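Local structure of deoxyribodipyrimidine photo-lyase (Oryza sativa Japonica Group, 3UMV) at residues 40-45 with 134-139; 44-49 with 167-172; 86-91 with 234-239. The protein uses light of 300-600 nm and a bound FAD to split UV-induced cyclobutane pyrimidine dimers in DNA back into single pyrimidines. All coordinates share one frame; numbering follows the deposited sequence.

Interaction 1: residues 40-45 with 134-139; sequences VVYWML and VADFSP
Strands 40-44 and 132-135 are parallel neighbours in the mixed sheet of the Rossmann-like alpha/beta domain of photolyases, at the switch point where the chain, having laid strands 70-75 and 111-114 on one flank of 40-44, returns to build on the other. The backbones pair in parallel register: V134 N donates to V41 O at 2.8 Å, almost straight (173°), and W43 N to V134 O at 2.8 Å. Beta-branched V40 and V134 and the ring of Y42 lie on the sheet face covered by helix 54-66, with V40 CG1 4.2 Å from V134 CG2. W43 and A135 share the other face, under helix 141-157, where the A135 methyl lies near the indole, which packs on L147 and V150.

Past the V134-W43 pairing, D136 carries the contact. Its CG sits in the crowded position between the backbone N and carbonyl carbon (chi1 53°), which turns the carboxylate toward 40-45. OD1 receives Y42 OH through its anti lone pair at 2.7 Å and L45 N through its syn lone pair at 3.0 Å; the tyrosine ring and carboxylate planes are nearly perpendicular (81°). D47 N also donates to OD1, and R46 N to OD2, so a buried carboxylate, probably ionised, is surrounded by donors. An alanine here would remove the acceptor shared by Y42 OH and the L45 amide, and would probably loosen the loop that follows strand 40-44. Aspartate suits the place because its short chain brings two acceptors close to the backbone. A water completes the join: it donates to W43 O at 2.8 Å and to D136 OD2 at 2.8 Å, and accepts from D136 N at 3.1 Å.

Interaction 2: residues 44-49 with 167-172; sequences MLRDQR and DAHNVV
R46 is fully extended, its CG anti to the backbone N, and this lays its guanidinium flat on H169: the planes differ by 8° and the centres are 3.7 Å apart. CD also leans over the imidazole face in a CH-pi contact. The stack leaves the guanidinium edge available, and NH1 makes a salt bridge with D328 of helix 310-333. At the edge of the imidazole, ND1 donates to D47 OD2 at 2.7 Å from above the carboxylate plane, with D47 CG anti to the carbonyl carbon (chi1 -63°). This His-carboxylate hydrogen bond joins two loops at the C-terminal ends of parallel strands 40-44 and 162-166, and the H169 side chain and FAD come within about 8 Å (nearest atoms). D47 would tend to favour a protonated imidazole and the stacked R46 and nearby R49 to oppose it, leaving its charge open. R49, extended from a crowded chi1 (72°), forms a salt bridge from NH1 to D47 OD2 at 3.0 Å, on the anti lone pair, while NH2 donates to A168 O at 2.9 Å. D167 OD1 accepts H169 N at 3.0 Å, an Asx turn, and N170 N at 2.9 Å, an Asx motif.

Interaction 3: residues 86-91 with 234-239; sequences RRRQLG and ENVPEI
The N-terminus of helix 87-106 in the alpha/beta domain is met by the irregular connection between helices 222-231 and 246-254, and three consecutive arginines do most of the work. R88 is the most deeply engaged. Bent at chi3 (-69°), it turns NE onto P237 O at 2.7 Å, nearly along the C=O axis, with a weak second bond from NH2, while V236 CG1 rests over the centre of one guanidinium face, 3.5 Å from CZ. Arginine fits because a methyl can rest on its flat, weakly hydrated face while edge N-H donors reach carbonyls: NH1 and NH2 go on to Y424 O and V386 O. R86, at the N-cap position, curls at chi2 alongside E234, giving a salt bridge from NE to OE1 of 3.2 Å; a water links its NH2 to the same oxygen. Through OE2, E234 has a further salt bridge to K423 of helix 410-424. R87 CB packs on V236 O, and a water joins R87 NH1 to E238 OE1.

R87 N donates to E234 O at 3.1 Å. That carbonyl also accepts from V236 N, closing an inverse gamma turn centred on N235. On the helix side, Q89 OE1 accepts R86 N at 3.0 Å, fixing the residue before the first turn. E238 packs against the next turn, its carboxylate held by a salt bridge to R95. The fit depends on G91 having no side chain, since a beta carbon would collide with E238 CD; instead G91 CA lies 3.7 Å from E238 OE2.

Overall arrangement
Along the chain the first halves come in order, 40-45, 44-49 and 86-91, followed by their partners 134-139, 167-172 and 234-239, so the three connections interleave. Interactions 1 and 2 share M44 and L45, and their centres are about 8 Å apart: as strand 40-44 runs into its loop, contact passes from strand 132-135 to the loop after strand 162-166. They also touch directly, F137 O accepting from R46 NH1. Interaction 3 lies about 25 Å from interaction 1 and about 23 Å from interaction 2, centre to centre. The first two thus join C-terminal ends of parallel strands, while the third secures the start of helix 87-106 to the later connection, both packing on helix 410-424.

Interaction 1: residues 40-45 with 134-139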
loop_
_atom_site.group_PDB
_atom_site.type_symbol
_atom_site.label_atom_id
_atom_site.label_comp_id
_atom_site.label_asym_id
_atom_site.label_seq_id
_atom_site.Cartn_x
_atom_site.Cartn_y
_atom_site.Cartn_z
ATOM N N VAL A 40 -5.409 26.926 -0.141
ATOM C CA VAL A 40 -5.822 25.543 -0.293
ATOM C C VAL A 40 -4.742 24.672 0.341
ATOM O O VAL A 40 -3.549 24.884 0.100
ATOM C CB VAL A 40 -5.974 25.155 -1.781
ATOM C CG1 VAL A 40 -6.318 23.663 -1.913
ATOM C CG2 VAL A 40 -7.025 26.053 -2.462
ATOM N N VAL A 41 -5.155 23.712 1.166
ATOM C CA VAL A 41 -4.207 22.818 1.824
ATOM C C VAL A 41 -4.453 21.389 1.373
ATOM O O VAL A 41 -5.579 20.903 1.472
ATOM C CB VAL A 41 -4.364 22.853 3.350
ATOM C CG1 VAL A 41 -3.404 21.854 4.017
ATOM C CG2 VAL A 41 -4.140 24.263 3.872
ATOM N N TYR A 42 -3.406 20.732 0.866
ATOM C CA TYR A 42 -3.466 19.313 0.553
ATOM C C TYR A 42 -2.871 18.539 1.727
ATOM O O TYR A 42 -1.680 18.654 2.028
ATOM C CB TYR A 42 -2.724 18.995 -0.761
ATOM C CG TYR A 42 -2.421 17.525 -0.989
ATOM C CD1 TYR A 42 -3.329 16.531 -0.626
ATOM C CD2 TYR A 42 -1.225 17.127 -1.594
ATOM C CE1 TYR A 42 -3.047 15.182 -0.824
ATOM C CE2 TYR A 42 -0.936 15.769 -1.809
ATOM C CZ TYR A 42 -1.854 14.808 -1.433
ATOM O OH TYR A 42 -1.582 13.471 -1.651
ATOM N N TRP A 43 -3.735 17.814 2.426
ATOM C CA TRP A 43 -3.308 16.912 3.480
ATOM C C TRP A 43 -2.852 15.614 2.820
ATOM O O TRP A 43 -3.663 14.774 2.446
ATOM C CB TRP A 43 -4.457 16.677 4.474
ATOM C CG TRP A 43 -4.169 15.621 5.518
ATOM C CD1 TRP A 43 -2.953 15.069 5.820
ATOM C CD2 TRP A 43 -5.125 14.970 6.375
ATOM N NE1 TRP A 43 -3.091 14.141 6.816
ATOM C CE2 TRP A 43 -4.412 14.054 7.174
ATOM C CE3 TRP A 43 -6.513 15.077 6.547
ATOM C CZ2 TRP A 43 -5.041 13.236 8.133
ATOM C CZ3 TRP A 43 -7.138 14.265 7.509
ATOM C CH2 TRP A 43 -6.400 13.363 8.282
ATOM N N MET A 44 -1.539 15.497 2.636
ATOM C CA MET A 44 -0.922 14.317 2.050
ATOM C C MET A 44 -0.852 13.202 3.083
ATOM O O MET A 44 -0.365 13.420 4.187
ATOM C CB MET A 44 0.495 14.682 1.615
ATOM C CG MET A 44 1.284 13.537 0.984
ATOM S SD MET A 44 2.969 14.074 0.632
ATOM C CE MET A 44 2.770 14.955 -0.916
ATOM N N LEU A 45 -1.319 12.012 2.726
ATOM C CA LEU A 45 -1.175 10.863 3.604
ATOM C C LEU A 45 -0.753 9.622 2.847
ATOM O O LEU A 45 0.352 9.125 3.051
ATOM C CB LEU A 45 -2.449 10.616 4.419
ATOM C CG LEU A 45 -2.284 9.639 5.584
ATOM C CD1 LEU A 45 -3.314 9.986 6.656
ATOM C CD2 LEU A 45 -2.423 8.181 5.123
ATOM N N VAL A 134 -7.968 19.487 1.021
ATOM C CA VAL A 134 -8.072 18.341 0.121
ATOM C C VAL A 134 -7.351 17.158 0.742
ATOM O O VAL A 134 -6.198 17.269 1.117
ATOM C CB VAL A 134 -7.437 18.632 -1.249
ATOM C CG1 VAL A 134 -7.549 17.392 -2.160
ATOM C CG2 VAL A 134 -8.089 19.869 -1.877
ATOM N N ALA A 135 -8.023 16.019 0.854
ATOM C CA ALA A 135 -7.340 14.821 1.350
ATOM C C ALA A 135 -7.233 13.774 0.252
ATOM O O ALA A 135 -8.024 13.791 -0.686
ATOM C CB ALA A 135 -8.062 14.248 2.566
ATOM N N ASP A 136 -6.253 12.881 0.360
ATOM C CA ASP A 136 -6.197 11.711 -0.507
ATOM C C ASP A 136 -6.968 10.547 0.130
ATOM O O ASP A 136 -7.631 10.722 1.161
ATOM C CB ASP A 136 -4.751 11.346 -0.965
ATOM C CG ASP A 136 -3.753 11.189 0.206
ATOM O OD1 ASP A 136 -2.564 11.571 0.045
ATOM O OD2 ASP A 136 -4.134 10.639 1.262
ATOM N N PHE A 137 -6.939 9.385 -0.511
ATOM C CA PHE A 137 -7.817 8.284 -0.118
ATOM C C PHE A 137 -7.120 6.999 0.276
ATOM O O PHE A 137 -6.234 6.515 -0.431
ATOM C CB PHE A 137 -8.809 7.926 -1.237
ATOM C CG PHE A 137 -9.518 6.623 -0.991
ATOM C CD1 PHE A 137 -9.066 5.453 -1.582
ATOM C CD2 PHE A 137 -10.593 6.558 -0.115
ATOM C CE1 PHE A 137 -9.708 4.231 -1.332
ATOM C CE2 PHE A 137 -11.235 5.350 0.151
ATOM C CZ PHE A 137 -10.779 4.177 -0.462
ATOM N N SER A 138 -7.553 6.444 1.404
ATOM C CA SER A 138 -7.183 5.085 1.810
ATOM C C SER A 138 -8.384 4.441 2.476
ATOM O O SER A 138 -9.109 5.105 3.208
ATOM C CB SER A 138 -6.028 5.108 2.814
ATOM O OG SER A 138 -5.910 3.831 3.430
ATOM N N PRO A 139 -8.601 3.137 2.236
ATOM C CA PRO A 139 -9.737 2.467 2.872
ATOM C C PRO A 139 -9.412 1.932 4.268
ATOM O O PRO A 139 -10.289 1.374 4.937
ATOM C CB PRO A 139 -10.010 1.284 1.924
ATOM C CG PRO A 139 -8.660 0.951 1.353
ATOM C CD PRO A 139 -7.939 2.284 1.227
HETATM O O HOH W 1 -5.076 12.528 3.174
#

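Interaction 2: residues 44-49 with 167-172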
loop_
_atom_site.group_PDB
_atom_site.type_symbol
_atom_site.label_atom_id
_atom_site.label_comp_id
_atom_site.label_asym_id
_atom_site.label_seq_id
_atom_site.Cartn_x
_atom_site.Cartn_y
_atom_site.Cartn_z
ATOM N N MET A 44 -1.539 15.497 2.636
ATOM C CA MET A 44 -0.922 14.317 2.050
ATOM C C MET A 44 -0.852 13.202 3.083
ATOM O O MET A 44 -0.365 13.420 4.187
ATOM C CB MET A 44 0.495 14.682 1.615
ATOM C CG MET A 44 1.284 13.537 0.984
ATOM S SD MET A 44 2.969 14.074 0.632
ATOM C CE MET A 44 2.770 14.955 -0.916
ATOM N N LEU A 45 -1.319 12.012 2.726
ATOM C CA LEU A 45 -1.175 10.863 3.604
ATOM C C LEU A 45 -0.753 9.622 2.847
ATOM O O LEU A 45 0.352 9.125 3.051
ATOM C CB LEU A 45 -2.449 10.616 4.419
ATOM C CG LEU A 45 -2.284 9.639 5.584
ATOM C CD1 LEU A 45 -3.314 9.986 6.656
ATOM C CD2 LEU A 45 -2.423 8.181 5.123
ATOM N N ARG A 46 -1.617 9.124 1.966
ATOM C CA ARG A 46 -1.281 7.903 1.231
ATOM C C ARG A 46 -0.329 8.133 0.070
ATOM O O ARG A 46 0.469 7.251 -0.265
ATOM C CB ARG A 46 -2.534 7.189 0.735
ATOM C CG ARG A 46 -2.271 5.738 0.327
ATOM C CD ARG A 46 -3.532 5.118 -0.206
ATOM N NE ARG A 46 -3.405 3.685 -0.425
ATOM C CZ ARG A 46 -4.410 2.942 -0.876
ATOM N NH1 ARG A 46 -5.583 3.517 -1.129
ATOM N NH2 ARG A 46 -4.257 1.639 -1.057
ATOM N N ASP A 47 -0.393 9.306 -0.548
ATOM C CA ASP A 47 0.341 9.480 -1.797
ATOM C C ASP A 47 1.499 10.458 -1.645
ATOM O O ASP A 47 1.387 11.647 -1.948
ATOM C CB ASP A 47 -0.638 9.861 -2.914
ATOM C CG ASP A 47 -1.664 8.758 -3.171
ATOM O OD1 ASP A 47 -2.798 8.886 -2.676
ATOM O OD2 ASP A 47 -1.318 7.732 -3.813
ATOM N N GLN A 48 2.617 9.917 -1.162
ATOM C CA GLN A 48 3.775 10.694 -0.763
ATOM C C GLN A 48 4.699 10.998 -1.939
ATOM O O GLN A 48 5.829 10.484 -2.027
ATOM C CB GLN A 48 4.497 9.975 0.372
ATOM C CG GLN A 48 3.594 9.812 1.588
ATOM C CD GLN A 48 3.996 8.663 2.487
ATOM O OE1 GLN A 48 5.178 8.329 2.607
ATOM N NE2 GLN A 48 3.010 8.057 3.137
ATOM N N ARG A 49 4.185 11.838 -2.832
ATOM C CA ARG A 49 4.853 12.240 -4.067
ATOM C C ARG A 49 4.223 13.527 -4.587
ATOM O O ARG A 49 3.055 13.815 -4.324
ATOM C CB ARG A 49 4.738 11.142 -5.134
ATOM C CG ARG A 49 3.339 11.005 -5.732
ATOM C CD ARG A 49 3.213 9.786 -6.675
ATOM N NE ARG A 49 1.821 9.675 -7.111
ATOM C CZ ARG A 49 0.873 9.017 -6.452
ATOM N NH1 ARG A 49 1.161 8.325 -5.343
ATOM N NH2 ARG A 49 -0.368 9.032 -6.918
ATOM N N ASP A 167 -9.362 10.346 -4.849
ATOM C CA ASP A 167 -8.640 9.090 -4.993
ATOM C C ASP A 167 -7.457 9.315 -5.916
ATOM O O ASP A 167 -7.610 9.428 -7.144
ATOM C CB ASP A 167 -9.544 7.980 -5.524
ATOM C CG ASP A 167 -8.867 6.611 -5.496
ATOM O OD1 ASP A 167 -7.629 6.544 -5.403
ATOM O OD2 ASP A 167 -9.590 5.601 -5.592
ATOM N N ALA A 168 -6.277 9.405 -5.309
ATOM C CA ALA A 168 -5.034 9.612 -6.037
ATOM C C ALA A 168 -4.261 8.311 -6.204
ATOM O O ALA A 168 -3.216 8.292 -6.851
ATOM C CB ALA A 168 -4.156 10.644 -5.313
ATOM N N HIS A 169 -4.756 7.232 -5.613
ATOM C CA HIS A 169 -3.997 5.977 -5.581
ATOM C C HIS A 169 -4.439 4.982 -6.656
ATOM O O HIS A 169 -3.636 4.202 -7.169
ATOM C CB HIS A 169 -4.132 5.316 -4.210
ATOM C CG HIS A 169 -2.921 4.544 -3.791
ATOM N ND1 HIS A 169 -1.779 5.153 -3.306
ATOM C CD2 HIS A 169 -2.682 3.215 -3.762
ATOM C CE1 HIS A 169 -0.885 4.226 -3.003
ATOM N NE2 HIS A 169 -1.410 3.042 -3.268
ATOM N N ASN A 170 -5.718 4.995 -6.995
ATOM C CA ASN A 170 -6.248 4.023 -7.929
ATOM C C ASN A 170 -6.425 4.653 -9.314
ATOM O O ASN A 170 -6.709 5.842 -9.413
ATOM C CB ASN A 170 -7.593 3.500 -7.433
ATOM C CG ASN A 170 -7.469 2.698 -6.151
ATOM O OD1 ASN A 170 -6.732 1.712 -6.101
ATOM N ND2 ASN A 170 -8.153 3.141 -5.091
ATOM N N VAL A 171 -6.256 3.855 -10.369
ATOM C CA VAL A 171 -6.512 4.323 -11.729
ATOM C C VAL A 171 -7.982 4.657 -11.876
ATOM O O VAL A 171 -8.340 5.730 -12.367
ATOM C CB VAL A 171 -6.128 3.267 -12.808
ATOM C CG1 VAL A 171 -6.397 3.815 -14.198
ATOM C CG2 VAL A 171 -4.657 2.883 -12.667
ATOM N N VAL A 172 -8.838 3.723 -11.473
ATOM C CA VAL A 172 -10.269 3.967 -11.493
ATOM C C VAL A 172 -10.683 4.274 -10.057
ATOM O O VAL A 172 -10.414 3.485 -9.148
ATOM C CB VAL A 172 -11.046 2.734 -12.018
ATOM C CG1 VAL A 172 -12.543 3.031 -12.092
ATOM C CG2 VAL A 172 -10.535 2.305 -13.406
HETATM O O HOH W 2 -5.315 8.268 -2.646
#

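Interaction 3: residues 86-91 with 234-239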
loop_
_atom_site.group_PDB
_atom_site.type_symbol
_atom_site.label_atom_id
_atom_site.label_comp_id
_atom_site.label_asym_id
_atom_site.label_seq_id
_atom_site.Cartn_x
_atom_site.Cartn_y
_atom_site.Cartn_z
ATOM N N ARG A 86 7.136 -0.080 12.345
ATOM C CA ARG A 86 8.380 -0.341 13.055
ATOM C C ARG A 86 9.480 0.486 12.403
ATOM O O ARG A 86 9.237 1.178 11.417
ATOM C CB ARG A 86 8.751 -1.826 12.979
ATOM C CG ARG A 86 7.645 -2.824 13.329
ATOM C CD ARG A 86 6.984 -2.505 14.646
ATOM N NE ARG A 86 6.443 -3.698 15.309
ATOM C CZ ARG A 86 5.350 -4.356 14.920
ATOM N NH1 ARG A 86 4.676 -3.964 13.852
ATOM N NH2 ARG A 86 4.930 -5.417 15.599
ATOM N N ARG A 87 10.694 0.394 12.939
ATOM C CA ARG A 87 11.825 1.150 12.404
ATOM C C ARG A 87 11.924 1.038 10.891
ATOM O O ARG A 87 12.101 2.043 10.203
ATOM C CB ARG A 87 13.138 0.671 13.028
ATOM C CG ARG A 87 14.369 1.149 12.289
ATOM C CD ARG A 87 15.661 0.738 13.013
ATOM N NE ARG A 87 15.757 1.314 14.347
ATOM C CZ ARG A 87 16.352 2.479 14.612
ATOM N NH1 ARG A 87 16.899 3.184 13.628
ATOM N NH2 ARG A 87 16.395 2.943 15.852
ATOM N N ARG A 88 11.837 -0.194 10.394
ATOM C CA ARG A 88 11.923 -0.500 8.968
ATOM C C ARG A 88 10.998 0.355 8.123
ATOM O O ARG A 88 11.417 0.907 7.107
ATOM C CB ARG A 88 11.593 -1.978 8.721
ATOM C CG ARG A 88 11.497 -2.372 7.240
ATOM C CD ARG A 88 11.460 -3.896 7.057
ATOM N NE ARG A 88 12.741 -4.502 7.410
ATOM C CZ ARG A 88 12.947 -5.802 7.594
ATOM N NH1 ARG A 88 11.965 -6.672 7.461
ATOM N NH2 ARG A 88 14.158 -6.231 7.915
ATOM N N GLN A 89 9.736 0.438 8.522
ATOM C CA GLN A 89 8.753 1.184 7.743
ATOM C C GLN A 89 8.814 2.683 7.987
ATOM O O GLN A 89 8.616 3.480 7.055
ATOM C CB GLN A 89 7.339 0.665 8.006
ATOM C CG GLN A 89 7.125 -0.798 7.594
ATOM C CD GLN A 89 7.602 -1.785 8.654
ATOM O OE1 GLN A 89 7.962 -1.397 9.781
ATOM N NE2 GLN A 89 7.621 -3.070 8.296
ATOM N N LEU A 90 9.078 3.065 9.236
ATOM C CA LEU A 90 9.197 4.474 9.588
ATOM C C LEU A 90 10.411 5.118 8.915
ATOM O O LEU A 90 10.353 6.262 8.437
ATOM C CB LEU A 90 9.260 4.622 11.108
ATOM C CG LEU A 90 7.950 4.297 11.829
ATOM C CD1 LEU A 90 8.161 4.207 13.339
ATOM C CD2 LEU A 90 6.912 5.330 11.508
ATOM N N GLY A 91 11.512 4.372 8.849
ATOM C CA GLY A 91 12.725 4.911 8.271
ATOM C C GLY A 91 12.532 5.174 6.790
ATOM O O GLY A 91 12.944 6.211 6.273
ATOM N N GLU A 234 9.870 -0.466 17.362
ATOM C CA GLU A 234 10.578 -1.716 17.496
ATOM C C GLU A 234 11.684 -1.802 16.448
ATOM O O GLU A 234 11.532 -1.336 15.317
ATOM C CB GLU A 234 9.614 -2.892 17.389
ATOM C CG GLU A 234 10.079 -4.115 18.129
ATOM C CD GLU A 234 9.161 -5.302 17.920
ATOM O OE1 GLU A 234 7.937 -5.086 17.768
ATOM O OE2 GLU A 234 9.672 -6.448 17.908
ATOM N N ASN A 235 12.801 -2.404 16.830
ATOM C CA ASN A 235 13.981 -2.398 15.978
ATOM C C ASN A 235 14.018 -3.446 14.861
ATOM O O ASN A 235 14.940 -4.257 14.807
ATOM C CB ASN A 235 15.245 -2.488 16.846
ATOM C CG ASN A 235 16.519 -2.333 16.041
ATOM O OD1 ASN A 235 16.493 -1.885 14.895
ATOM N ND2 ASN A 235 17.643 -2.703 16.640
ATOM N N VAL A 236 13.023 -3.428 13.967
ATOM C CA VAL A 236 13.121 -4.160 12.718
ATOM C C VAL A 236 13.949 -3.302 11.761
ATOM O O VAL A 236 13.561 -2.179 11.441
ATOM C CB VAL A 236 11.716 -4.417 12.117
ATOM C CG1 VAL A 236 11.834 -5.199 10.832
ATOM C CG2 VAL A 236 10.842 -5.151 13.115
ATOM N N PRO A 237 15.104 -3.815 11.316
ATOM C CA PRO A 237 16.084 -2.981 10.608
ATOM C C PRO A 237 15.595 -2.460 9.263
ATOM O O PRO A 237 14.830 -3.135 8.561
ATOM C CB PRO A 237 17.258 -3.934 10.374
ATOM C CG PRO A 237 17.051 -5.058 11.312
ATOM C CD PRO A 237 15.576 -5.198 11.474
ATOM N N GLU A 238 16.045 -1.262 8.913
ATOM C CA GLU A 238 15.741 -0.677 7.616
ATOM C C GLU A 238 16.286 -1.573 6.505
ATOM O O GLU A 238 17.308 -2.232 6.684
ATOM C CB GLU A 238 16.353 0.722 7.501
ATOM C CG GLU A 238 15.572 1.800 8.238
ATOM C CD GLU A 238 16.173 3.181 8.063
ATOM O OE1 GLU A 238 16.824 3.668 9.004
ATOM O OE2 GLU A 238 15.995 3.788 6.985
ATOM N N ILE A 239 15.607 -1.603 5.362
ATOM C CA ILE A 239 16.130 -2.334 4.216
ATOM C C ILE A 239 17.268 -1.542 3.576
ATOM O O ILE A 239 17.297 -0.311 3.638
ATOM C CB ILE A 239 15.054 -2.645 3.150
ATOM C CG1 ILE A 239 14.508 -1.361 2.539
ATOM C CG2 ILE A 239 13.927 -3.503 3.733
ATOM C CD1 ILE A 239 13.442 -1.604 1.504
HETATM O O HOH W 3 6.134 -7.243 17.713
HETATM O O HOH W 4 17.971 2.823 11.044
HETATM O O HOH W 5 13.518 0.606 5.427
HETATM O O HOH W 6 16.669 -4.810 6.723
#